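Local structure of probable mRNA-capping enzyme (Mimivirus, 2QY2) at residues 13-18 against 227-232; 57-62 against 177-182; 185-190 against 218-223; 192-197 against 209-214. The protein caps viral mRNA as a trifunctional enzyme, and this N-terminal domain is its RNA triphosphatase, which hydrolyses the 5'-triphosphate end of the transcript. All blocks are in the same frame, centred on the assembly; numbering follows the deposited sequence. Where two conformers were deposited one is given.

How the contacts relate
From the N terminus, contact 1 comes first: the loop at 13-18 meets the C-terminal helix 222-236, so it closes the longest loop, and the other three lie within its span. Contact 2 brings the C-terminal part of helix 48-61 onto strand 170-184 and is complete before the chain reaches contact 3. Contact 3 joins the start of strand 187-197 to the lead-in of helix 222-236, and contact 4, the pairing of strands 187-197 and 209-216, nests within it. Contacts 2, 3 and 4 share neighbouring strands of one closed eight-stranded antiparallel barrel, the tunnel; contacts 1 and 3 both use the helix that packs outside it.

Contact 1: residues 13-18 against 227-232; sequences ITIFSE and SELLNV
I15 lays its extended arm alongside L230, the two side chains running opposite ways, where the N-terminal loop of this beta-tunnel domain lies on the closing helix 222-236. The loop carries three hydrophobic side chains, I13, I15 and F16, and the helix answers with two consecutive leucines. I15 does most of the joining. Its CG1 stands opposite the carbonyl carbon (chi1 -62°) and the chain runs on extended, which drives CD1 against the helix between the two leucines: it lies 3.7 Å from L229 CB and 3.8 Å from L230 CG. L230 also holds CG opposite its carbonyl carbon (chi1 -83°), which turns both methyls to the loop. CD2 rests 3.9 Å from I13 CG2, while L230 CD1 comes 3.6 Å from the backbone O of I13, a plain van der Waals approach. I13 itself is exposed and poorly ordered, so this outer end of the contact is the less certain one. No hydrogen bond crosses between the two segments; the polar tie is supplied by E226, one residue before 227-232, whose OE2 accepts from I15 N.

Behind I15 the packing deepens towards the barrel. I15 also touches W141 and I143, and L229 reaches V41 and F43, so the helix is wedged between loop and strands. Just past F16 the chain turns into helix 18-33 with S17 as its N-cap, and E20 OE1 accepts from S17 N. At the inner end F16 meets L229 nearly perpendicularly, F16 CZ lying 3.8 Å from L229 CD1.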
# COMPACT_ATOMS: atom_id res chain seq x y z
N ILE A 13 6.23 -27.98 3.24
CA ILE A 13 4.84 -27.57 3.03
C ILE A 13 4.76 -26.52 1.90
O ILE A 13 5.61 -25.63 1.81
CB ILE A 13 4.23 -27.04 4.40
CG1 ILE A 13 2.81 -26.47 4.22
CG2 ILE A 13 5.17 -26.05 5.09
CD1 ILE A 13 2.03 -26.32 5.51
N THR A 14 3.76 -26.68 1.02
CA THR A 14 3.56 -25.77 -0.12
C THR A 14 2.41 -24.78 0.09
O THR A 14 1.44 -25.07 0.80
CB THR A 14 3.31 -26.55 -1.44
OG1 THR A 14 2.21 -27.45 -1.27
CG2 THR A 14 4.55 -27.32 -1.87
N ILE A 15 2.53 -23.62 -0.54
CA ILE A 15 1.52 -22.56 -0.47
C ILE A 15 0.71 -22.54 -1.77
O ILE A 15 -0.52 -22.47 -1.75
CB ILE A 15 2.17 -21.15 -0.24
CG1 ILE A 15 2.90 -21.13 1.09
CG2 ILE A 15 1.10 -20.03 -0.23
CD1 ILE A 15 3.70 -19.90 1.32
N PHE A 16 1.42 -22.62 -2.89
CA PHE A 16 0.80 -22.57 -4.21
C PHE A 16 0.55 -23.93 -4.84
O PHE A 16 1.33 -24.87 -4.68
CB PHE A 16 1.67 -21.73 -5.16
CG PHE A 16 2.09 -20.39 -4.60
CD1 PHE A 16 1.15 -19.51 -4.03
CD2 PHE A 16 3.43 -20.00 -4.64
CE1 PHE A 16 1.55 -18.25 -3.49
CE2 PHE A 16 3.85 -18.75 -4.11
CZ PHE A 16 2.91 -17.87 -3.53
N SER A 17 -0.56 -24.01 -5.58
CA SER A 17 -0.94 -25.21 -6.32
C SER A 17 -0.17 -25.09 -7.64
O SER A 17 0.45 -24.06 -7.88
CB SER A 17 -2.45 -25.21 -6.60
OG SER A 17 -2.82 -24.22 -7.54
N GLU A 18 -0.26 -26.10 -8.50
CA GLU A 18 0.45 -26.09 -9.79
C GLU A 18 0.09 -24.91 -10.71
O GLU A 18 0.98 -24.25 -11.23
CB GLU A 18 0.28 -27.43 -10.52
CG GLU A 18 1.19 -27.60 -11.74
CD GLU A 18 1.17 -29.00 -12.33
OE1 GLU A 18 0.08 -29.61 -12.40
OE2 GLU A 18 2.25 -29.48 -12.75
N SER A 227 9.09 -19.51 0.72
CA SER A 227 9.80 -19.61 2.00
C SER A 227 9.64 -18.36 2.87
O SER A 227 9.50 -18.46 4.09
CB SER A 227 11.29 -19.90 1.77
OG SER A 227 11.48 -21.17 1.17
N GLU A 228 9.62 -17.19 2.22
CA GLU A 228 9.46 -15.91 2.91
C GLU A 228 8.04 -15.73 3.42
O GLU A 228 7.83 -15.27 4.54
CB GLU A 228 9.87 -14.74 2.03
CG GLU A 228 11.37 -14.60 1.91
CD GLU A 228 11.80 -13.38 1.12
OE1 GLU A 228 10.93 -12.71 0.52
OE2 GLU A 228 13.02 -13.10 1.09
N LEU A 229 7.07 -16.20 2.63
CA LEU A 229 5.66 -16.14 3.02
C LEU A 229 5.42 -17.13 4.16
O LEU A 229 4.74 -16.79 5.13
CB LEU A 229 4.74 -16.44 1.84
CG LEU A 229 4.67 -15.42 0.70
CD1 LEU A 229 3.76 -15.92 -0.40
CD2 LEU A 229 4.19 -14.10 1.24
N LEU A 230 6.05 -18.31 4.09
CA LEU A 230 5.92 -19.32 5.15
C LEU A 230 6.45 -18.81 6.50
O LEU A 230 5.90 -19.16 7.55
CB LEU A 230 6.63 -20.63 4.79
CG LEU A 230 5.92 -21.66 3.90
CD1 LEU A 230 6.89 -22.77 3.52
CD2 LEU A 230 4.68 -22.22 4.60
N ASN A 231 7.49 -17.97 6.45
CA ASN A 231 8.10 -17.38 7.64
C ASN A 231 7.13 -16.40 8.31
O ASN A 231 7.05 -16.36 9.54
CB ASN A 231 9.42 -16.67 7.27
CG ASN A 231 10.25 -16.29 8.50
OD1 ASN A 231 10.49 -17.12 9.38
ND2 ASN A 231 10.67 -15.04 8.56
N VAL A 232 6.38 -15.66 7.50
CA VAL A 232 5.40 -14.68 8.01
C VAL A 232 4.20 -15.42 8.61
O VAL A 232 3.73 -15.07 9.69
CB VAL A 232 4.94 -13.68 6.91
CG1 VAL A 232 4.02 -12.62 7.51
CG2 VAL A 232 6.16 -13.00 6.28

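Contact 2: residues 57-62 against 177-182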
# COMPACT_ATOMS: atom_id res chain seq x y z
N HIS A 57 7.86 -8.38 16.87
CA HIS A 57 8.78 -9.39 16.33
C HIS A 57 9.89 -8.76 15.48
O HIS A 57 11.07 -8.99 15.75
CB HIS A 57 8.02 -10.43 15.50
CG HIS A 57 8.89 -11.47 14.88
ND1 HIS A 57 9.43 -11.33 13.62
CD2 HIS A 57 9.36 -12.65 15.35
CE1 HIS A 57 10.20 -12.37 13.35
NE2 HIS A 57 10.17 -13.19 14.39
N TYR A 58 9.51 -7.94 14.50
CA TYR A 58 10.49 -7.32 13.63
C TYR A 58 11.27 -6.15 14.23
O TYR A 58 12.45 -6.02 13.93
CB TYR A 58 9.85 -6.92 12.30
CG TYR A 58 9.48 -8.07 11.40
CD1 TYR A 58 10.47 -8.80 10.71
CD2 TYR A 58 8.14 -8.46 11.25
CE1 TYR A 58 10.12 -9.92 9.89
CE2 TYR A 58 7.77 -9.56 10.44
CZ TYR A 58 8.77 -10.28 9.77
OH TYR A 58 8.40 -11.35 8.99
N ILE A 59 10.66 -5.33 15.09
CA ILE A 59 11.38 -4.20 15.71
C ILE A 59 12.57 -4.69 16.56
O ILE A 59 13.65 -4.09 16.53
CB ILE A 59 10.43 -3.27 16.56
CG1 ILE A 59 9.78 -2.25 15.62
CG2 ILE A 59 11.18 -2.52 17.69
CD1 ILE A 59 8.75 -1.33 16.26
N ASN A 60 12.38 -5.82 17.23
CA ASN A 60 13.39 -6.40 18.10
C ASN A 60 14.57 -7.09 17.43
O ASN A 60 15.65 -7.17 18.02
CB ASN A 60 12.74 -7.36 19.10
CG ASN A 60 11.90 -6.63 20.14
OD1 ASN A 60 12.17 -5.48 20.48
ND2 ASN A 60 10.88 -7.31 20.64
N ILE A 61 14.38 -7.58 16.20
CA ILE A 61 15.46 -8.28 15.49
C ILE A 61 16.01 -7.64 14.21
O ILE A 61 17.05 -8.06 13.71
CB ILE A 61 15.11 -9.78 15.18
CG1 ILE A 61 13.89 -9.90 14.26
CG2 ILE A 61 14.94 -10.58 16.49
CD1 ILE A 61 13.74 -11.25 13.61
N THR A 62 15.31 -6.63 13.68
CA THR A 62 15.75 -5.96 12.45
C THR A 62 16.73 -4.84 12.79
O THR A 62 16.50 -4.08 13.74
CB THR A 62 14.52 -5.39 11.66
OG1 THR A 62 13.56 -6.43 11.46
CG2 THR A 62 14.93 -4.84 10.29
N THR A 177 -0.14 4.63 9.90
CA THR A 177 1.01 4.57 10.82
C THR A 177 1.63 3.27 10.31
O THR A 177 1.16 2.17 10.62
CB THR A 177 0.54 4.47 12.29
OG1 THR A 177 -0.25 5.62 12.61
CG2 THR A 177 1.73 4.37 13.25
N ARG A 178 2.67 3.43 9.48
CA ARG A 178 3.36 2.31 8.84
C ARG A 178 4.76 2.02 9.37
O ARG A 178 5.55 2.93 9.60
CB ARG A 178 3.42 2.58 7.32
CG ARG A 178 4.06 1.49 6.45
CD ARG A 178 4.04 1.85 4.97
NE ARG A 178 4.85 3.04 4.65
CZ ARG A 178 4.97 3.58 3.44
NH1 ARG A 178 4.33 3.06 2.40
NH2 ARG A 178 5.71 4.67 3.28
N TYR A 179 5.04 0.73 9.55
CA TYR A 179 6.34 0.25 9.99
C TYR A 179 6.78 -0.61 8.80
O TYR A 179 6.03 -1.49 8.34
CB TYR A 179 6.24 -0.56 11.29
CG TYR A 179 6.09 0.30 12.53
CD1 TYR A 179 7.21 0.87 13.16
CD2 TYR A 179 4.81 0.54 13.08
CE1 TYR A 179 7.07 1.67 14.33
CE2 TYR A 179 4.65 1.35 14.25
CZ TYR A 179 5.79 1.91 14.86
OH TYR A 179 5.66 2.70 15.98
N SER A 180 7.95 -0.30 8.25
CA SER A 180 8.50 -1.03 7.11
C SER A 180 9.84 -1.66 7.48
O SER A 180 10.75 -0.97 7.94
CB SER A 180 8.66 -0.10 5.90
OG SER A 180 7.42 0.46 5.52
N PHE A 181 9.94 -2.98 7.28
CA PHE A 181 11.17 -3.74 7.60
C PHE A 181 11.78 -4.40 6.38
O PHE A 181 11.16 -5.26 5.75
CB PHE A 181 10.90 -4.81 8.66
CG PHE A 181 10.14 -4.31 9.85
CD1 PHE A 181 10.82 -3.65 10.89
CD2 PHE A 181 8.74 -4.45 9.92
CE1 PHE A 181 10.11 -3.14 12.00
CE2 PHE A 181 8.01 -3.94 11.04
CZ PHE A 181 8.70 -3.29 12.07
N THR A 182 13.02 -4.01 6.07
CA THR A 182 13.75 -4.57 4.94
C THR A 182 14.46 -5.81 5.48
O THR A 182 15.50 -5.72 6.13
CB THR A 182 14.74 -3.53 4.37
OG1 THR A 182 14.02 -2.33 4.07
CG2 THR A 182 15.39 -4.03 3.07
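The F181 ring lies with one face against Y58: Y58 CB sits 3.4 Å from the ring centroid, almost on the ring normal, a textbook CH-pi contact. At the edge of the same ring, near its plane, I59 CG1 approaches F181 CE1 at 3.7 Å. The two aromatic rings do not make a true stack. Their planes are 24° apart but slid so far that the centroids are 5.4 Å from each other, and it is the CB of Y58, not its ring, that covers F181. The Y58 ring has its own neighbours: H57 ND1 over the centre of one face and T62 OG1 in plane at an edge. F181 is put in place by its first torsion, with CG opposite the carbonyl carbon (chi1 -48°), which carries the ring from the strand to the helix.

T62 completes the seat. Its OG1 donates to Y58 O at 2.7 Å, and T62 N gives the same oxygen a second bond at 2.9 Å, so two donors grip the carbonyl and hold the threonine in place. From there OG1 lies 3.9 Å from F181 CD1, the threonine side chain standing across that of F181. Further along, I59 CD1 reaches Y179 CE1 at 3.9 Å, extending the apolar strip along one side of the strand.

In the tunnel fold, helix 48-61 lies outside the barrel, and its residues 57-61 run at 52° to 177-182 of strand 170-184. That strand runs between 67-78 and 187-197, where F181 also touches I191, while Y58 packs on V232 and I235 of helix 222-236.

Contact 3: residues 185-190 against 218-223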
# COMPACT_ATOMS: atom_id res chain seq x y z
N LYS A 185 17.82 -7.86 0.79
CA LYS A 185 17.97 -6.99 -0.39
C LYS A 185 16.79 -6.92 -1.37
O LYS A 185 16.63 -5.92 -2.08
CB LYS A 185 19.24 -7.40 -1.15
CG LYS A 185 19.26 -8.87 -1.60
CD LYS A 185 20.59 -9.27 -2.20
CE LYS A 185 20.48 -10.58 -2.97
NZ LYS A 185 21.73 -10.84 -3.75
N ASN A 186 15.98 -7.98 -1.42
CA ASN A 186 14.87 -8.03 -2.37
C ASN A 186 13.47 -7.99 -1.80
O ASN A 186 12.50 -7.97 -2.57
CB ASN A 186 14.96 -9.30 -3.22
CG ASN A 186 16.33 -9.53 -3.82
OD1 ASN A 186 16.90 -10.62 -3.68
ND2 ASN A 186 16.87 -8.52 -4.48
N SER A 187 13.34 -7.96 -0.47
CA SER A 187 12.04 -7.98 0.17
C SER A 187 11.87 -7.02 1.33
O SER A 187 12.83 -6.72 2.04
CB SER A 187 11.70 -9.39 0.62
OG SER A 187 11.57 -10.25 -0.50
N ARG A 188 10.61 -6.64 1.56
CA ARG A 188 10.23 -5.70 2.61
C ARG A 188 8.88 -6.08 3.20
O ARG A 188 7.96 -6.42 2.46
CB ARG A 188 10.15 -4.30 2.01
CG ARG A 188 10.36 -3.15 2.97
CD ARG A 188 10.27 -1.82 2.25
NE ARG A 188 8.89 -1.53 1.85
CZ ARG A 188 8.48 -1.34 0.60
NH1 ARG A 188 9.35 -1.37 -0.41
NH2 ARG A 188 7.18 -1.22 0.34
N ILE A 189 8.77 -6.05 4.52
CA ILE A 189 7.52 -6.34 5.22
C ILE A 189 6.93 -4.99 5.63
O ILE A 189 7.60 -4.19 6.26
CB ILE A 189 7.77 -7.21 6.50
CG1 ILE A 189 8.30 -8.60 6.13
CG2 ILE A 189 6.49 -7.31 7.38
CD1 ILE A 189 7.31 -9.52 5.45
N ASP A 190 5.70 -4.73 5.22
CA ASP A 190 5.01 -3.49 5.56
C ASP A 190 3.85 -3.84 6.46
O ASP A 190 2.99 -4.63 6.06
CB ASP A 190 4.45 -2.80 4.30
CG ASP A 190 5.52 -2.19 3.41
OD1 ASP A 190 6.68 -1.99 3.84
OD2 ASP A 190 5.17 -1.88 2.26
N ASN A 218 13.02 -6.28 -5.71
CA ASN A 218 13.53 -6.87 -6.96
C ASN A 218 12.85 -8.23 -7.11
O ASN A 218 12.34 -8.79 -6.13
CB ASN A 218 15.05 -7.11 -6.91
CG ASN A 218 15.84 -5.84 -6.65
OD1 ASN A 218 15.88 -4.93 -7.48
ND2 ASN A 218 16.46 -5.75 -5.47
N LYS A 219 12.88 -8.77 -8.33
CA LYS A 219 12.32 -10.09 -8.62
C LYS A 219 13.10 -11.18 -7.87
O LYS A 219 14.30 -11.05 -7.65
CB LYS A 219 12.41 -10.38 -10.13
CG LYS A 219 11.99 -11.81 -10.56
CD LYS A 219 12.44 -12.22 -11.98
CE LYS A 219 13.95 -12.40 -12.13
NZ LYS A 219 14.70 -11.12 -12.18
N ILE A 220 12.37 -12.19 -7.41
CA ILE A 220 12.97 -13.33 -6.74
C ILE A 220 12.33 -14.58 -7.31
O ILE A 220 11.26 -14.52 -7.94
CB ILE A 220 12.77 -13.33 -5.19
CG1 ILE A 220 11.29 -13.23 -4.80
CG2 ILE A 220 13.56 -12.21 -4.56
CD1 ILE A 220 11.05 -13.34 -3.30
N ASP A 221 12.98 -15.72 -7.08
CA ASP A 221 12.46 -17.00 -7.51
C ASP A 221 11.20 -17.24 -6.67
O ASP A 221 11.13 -16.82 -5.51
CB ASP A 221 13.50 -18.09 -7.22
CG ASP A 221 13.12 -19.42 -7.82
OD1 ASP A 221 13.36 -19.62 -9.02
OD2 ASP A 221 12.53 -20.25 -7.12
N ILE A 222 10.20 -17.88 -7.27
CA ILE A 222 8.94 -18.14 -6.57
C ILE A 222 9.11 -19.06 -5.34
O ILE A 222 8.31 -19.00 -4.39
CB ILE A 222 7.89 -18.70 -7.55
CG1 ILE A 222 6.49 -18.67 -6.91
CG2 ILE A 222 8.31 -20.07 -8.03
CD1 ILE A 222 5.40 -19.27 -7.76
N ASN A 223 10.16 -19.88 -5.35
CA ASN A 223 10.45 -20.78 -4.23
C ASN A 223 11.00 -19.99 -3.05
O ASN A 223 10.75 -20.35 -1.90
CB ASN A 223 11.37 -21.92 -4.65
CG ASN A 223 10.73 -22.82 -5.69
OD1 ASN A 223 9.93 -23.69 -5.35
ND2 ASN A 223 11.04 -22.59 -6.96
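The CG2 methyl of I220 rests on N186 CB at one rim of the beta-tunnel barrel, where the turn into strand 187-197 meets the link that leads to helix 222-236. I220 is worth following atom by atom. Its CB carries two branches. CG2, opposite the carbonyl carbon, makes the nearer approach, 3.5 Å from N186 CB. CG1 takes the tighter place between the backbone N and the carbonyl carbon (chi1 55°), and the extended chain beyond it sends CD1 towards S187, 4.2 Å from S187 OG. That hydroxyl is held by E228 OE1 of the helix, and I220 also packs on L225 and E228, so the tip is inserted between strand and helix.

On the solvent side N218 crosses N186 at about a right angle, with the two amide planes 82° apart. The backbone oxygen of N218 is buried here and finds no polar partner in the model. N186 itself is tied by its backbone to I217, just past strand 209-216.

Farther along each segment, charged and polar groups fix the local shape. R188 grips D190 side-on: R188 NE donates to D190 OD1 at 3.0 Å and R188 NH2 to D190 OD2 at 2.9 Å, a two-pronged salt bridge lying close to the guanidinium plane. At the start of the helix D221 is the N-cap, and its OD2 takes two donors. N223 N, at 3.0 Å, comes from above the carboxylate plane, while N223 ND2, 2.8 Å away, meets the syn lone pair of OD2.

Contact 4: residues 192-197 against 209-214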
# COMPACT_ATOMS: atom_id res chain seq x y z
N THR A 192 0.87 -1.99 8.70
CA THR A 192 0.21 -0.70 8.87
C THR A 192 -1.09 -0.65 9.68
O THR A 192 -1.99 -1.47 9.49
CB THR A 192 -0.08 -0.08 7.46
OG1 THR A 192 1.06 -0.25 6.61
CG2 THR A 192 -0.35 1.40 7.56
N ASP A 193 -1.18 0.35 10.56
CA ASP A 193 -2.37 0.65 11.36
C ASP A 193 -3.02 1.72 10.46
O ASP A 193 -2.46 2.82 10.30
CB ASP A 193 -1.96 1.25 12.73
CG ASP A 193 -3.14 1.77 13.56
OD1 ASP A 193 -4.19 2.17 13.01
OD2 ASP A 193 -3.00 1.82 14.80
N VAL A 194 -4.18 1.39 9.88
CA VAL A 194 -4.89 2.28 8.97
C VAL A 194 -6.27 2.72 9.47
O VAL A 194 -7.08 1.90 9.91
CB VAL A 194 -5.15 1.60 7.57
CG1 VAL A 194 -5.67 2.61 6.54
CG2 VAL A 194 -3.92 0.91 7.02
N LYS A 195 -6.54 4.01 9.34
CA LYS A 195 -7.84 4.59 9.66
C LYS A 195 -8.40 5.02 8.30
O LYS A 195 -7.82 5.86 7.63
CB LYS A 195 -7.68 5.74 10.66
CG LYS A 195 -7.46 5.20 12.08
CD LYS A 195 -7.38 6.28 13.12
CE LYS A 195 -7.08 5.67 14.49
NZ LYS A 195 -8.04 4.59 14.86
N SER A 196 -9.44 4.32 7.85
CA SER A 196 -10.04 4.57 6.54
C SER A 196 -11.44 5.15 6.62
O SER A 196 -12.27 4.65 7.38
CB SER A 196 -10.12 3.27 5.73
OG SER A 196 -8.86 2.64 5.64
N SER A 197 -11.70 6.16 5.79
CA SER A 197 -13.00 6.83 5.74
C SER A 197 -13.16 7.78 4.56
O SER A 197 -12.20 8.44 4.16
CB SER A 197 -13.25 7.64 7.03
OG SER A 197 -14.49 8.32 6.97
N ASN A 209 -8.08 -0.53 10.92
CA ASN A 209 -8.04 -1.81 10.23
C ASN A 209 -6.53 -2.04 10.10
O ASN A 209 -5.73 -1.10 10.22
CB ASN A 209 -8.79 -1.82 8.88
CG ASN A 209 -8.24 -0.83 7.88
OD1 ASN A 209 -8.47 0.38 7.99
ND2 ASN A 209 -7.51 -1.33 6.88
N TYR A 210 -6.12 -3.30 9.97
CA TYR A 210 -4.69 -3.60 9.91
C TYR A 210 -4.28 -4.29 8.63
O TYR A 210 -4.91 -5.24 8.18
CB TYR A 210 -4.27 -4.39 11.16
CG TYR A 210 -4.64 -3.68 12.44
CD1 TYR A 210 -3.80 -2.70 12.99
CD2 TYR A 210 -5.87 -3.94 13.09
CE1 TYR A 210 -4.16 -1.99 14.15
CE2 TYR A 210 -6.26 -3.22 14.25
CZ TYR A 210 -5.39 -2.25 14.77
OH TYR A 210 -5.72 -1.54 15.90
N GLU A 211 -3.25 -3.71 8.00
CA GLU A 211 -2.74 -4.23 6.75
C GLU A 211 -1.31 -4.74 6.84
O GLU A 211 -0.46 -4.12 7.49
CB GLU A 211 -2.89 -3.18 5.65
CG GLU A 211 -4.35 -2.97 5.21
CD GLU A 211 -4.56 -1.79 4.27
OE1 GLU A 211 -3.61 -1.36 3.59
OE2 GLU A 211 -5.70 -1.28 4.22
N LEU A 212 -1.09 -5.90 6.24
CA LEU A 212 0.22 -6.55 6.22
C LEU A 212 0.55 -6.99 4.81
O LEU A 212 -0.26 -7.67 4.16
CB LEU A 212 0.25 -7.76 7.16
CG LEU A 212 1.50 -8.66 7.18
CD1 LEU A 212 2.69 -7.94 7.77
CD2 LEU A 212 1.21 -9.93 7.95
N GLU A 213 1.72 -6.58 4.34
CA GLU A 213 2.17 -6.95 3.00
C GLU A 213 3.65 -7.29 2.91
O GLU A 213 4.47 -6.77 3.67
CB GLU A 213 1.98 -5.80 1.99
CG GLU A 213 0.59 -5.18 1.84
CD GLU A 213 0.42 -3.89 2.62
OE1 GLU A 213 1.38 -3.09 2.68
OE2 GLU A 213 -0.67 -3.69 3.18
N LEU A 214 3.96 -8.18 1.97
CA LEU A 214 5.34 -8.56 1.66
C LEU A 214 5.51 -7.91 0.28
O LEU A 214 4.88 -8.33 -0.69
CB LEU A 214 5.52 -10.09 1.61
CG LEU A 214 6.87 -10.80 1.35
CD1 LEU A 214 7.10 -11.01 -0.13
CD2 LEU A 214 8.05 -10.07 1.97
O HOH W 1 1.10 -2.41 5.37
O HOH W 2 -0.99 0.52 4.22
O HOH W 3 -4.25 0.28 16.82
O HOH W 4 -10.28 1.89 9.27
O HOH W 5 -7.46 0.47 3.84
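N209 places CG between its own backbone N and carbonyl carbon (chi1 60°), which folds the amide back over V194, while D193 sends CG opposite its backbone N (chi1 172°) and runs alongside the Y210 ring in the same direction. These pairs belong to an antiparallel hairpin of the beta tunnel, strands 187-197 and 209-216. T192 with E211 and V194 with N209 are hydrogen-bonded pairs, D193 with Y210 the non-hydrogen-bonded one between them. T192 N donates to E211 O at 2.8 Å and E211 N donates to T192 O at 3.0 Å; V194 and N209 exchange a matching couple.

T192, V194, N209 and E211 share one face, where R174 and R178 of the next strand also reach. Basic side chains here, together with carboxylates of the kind that hold the metal ion in tunnel-type RNA triphosphatases, are consistent with a triphosphate site. An acetate, probably from the crystallisation liquor, lies about 4 Å from the E211 side chain. V194 CG2 packs 3.9 Å from E211 CD, and an ordered water spans S196 OG and E211 OE2. Another water accepts from S196 N at 2.9 Å and also lies within hydrogen-bonding distance of N209 OD1.

D193 and Y210 turn to the other face, towards helix 48-61, where Y210 meets F51. D193 OD1 is hydrogen-bonded to S208 OG, and D193 CG lies 3.9 Å from Y210 CE1. One water, in the plane of the tyrosine ring, joins Y210 OH to D193 OD2, donating to that carboxylate oxygen at 2.8 Å.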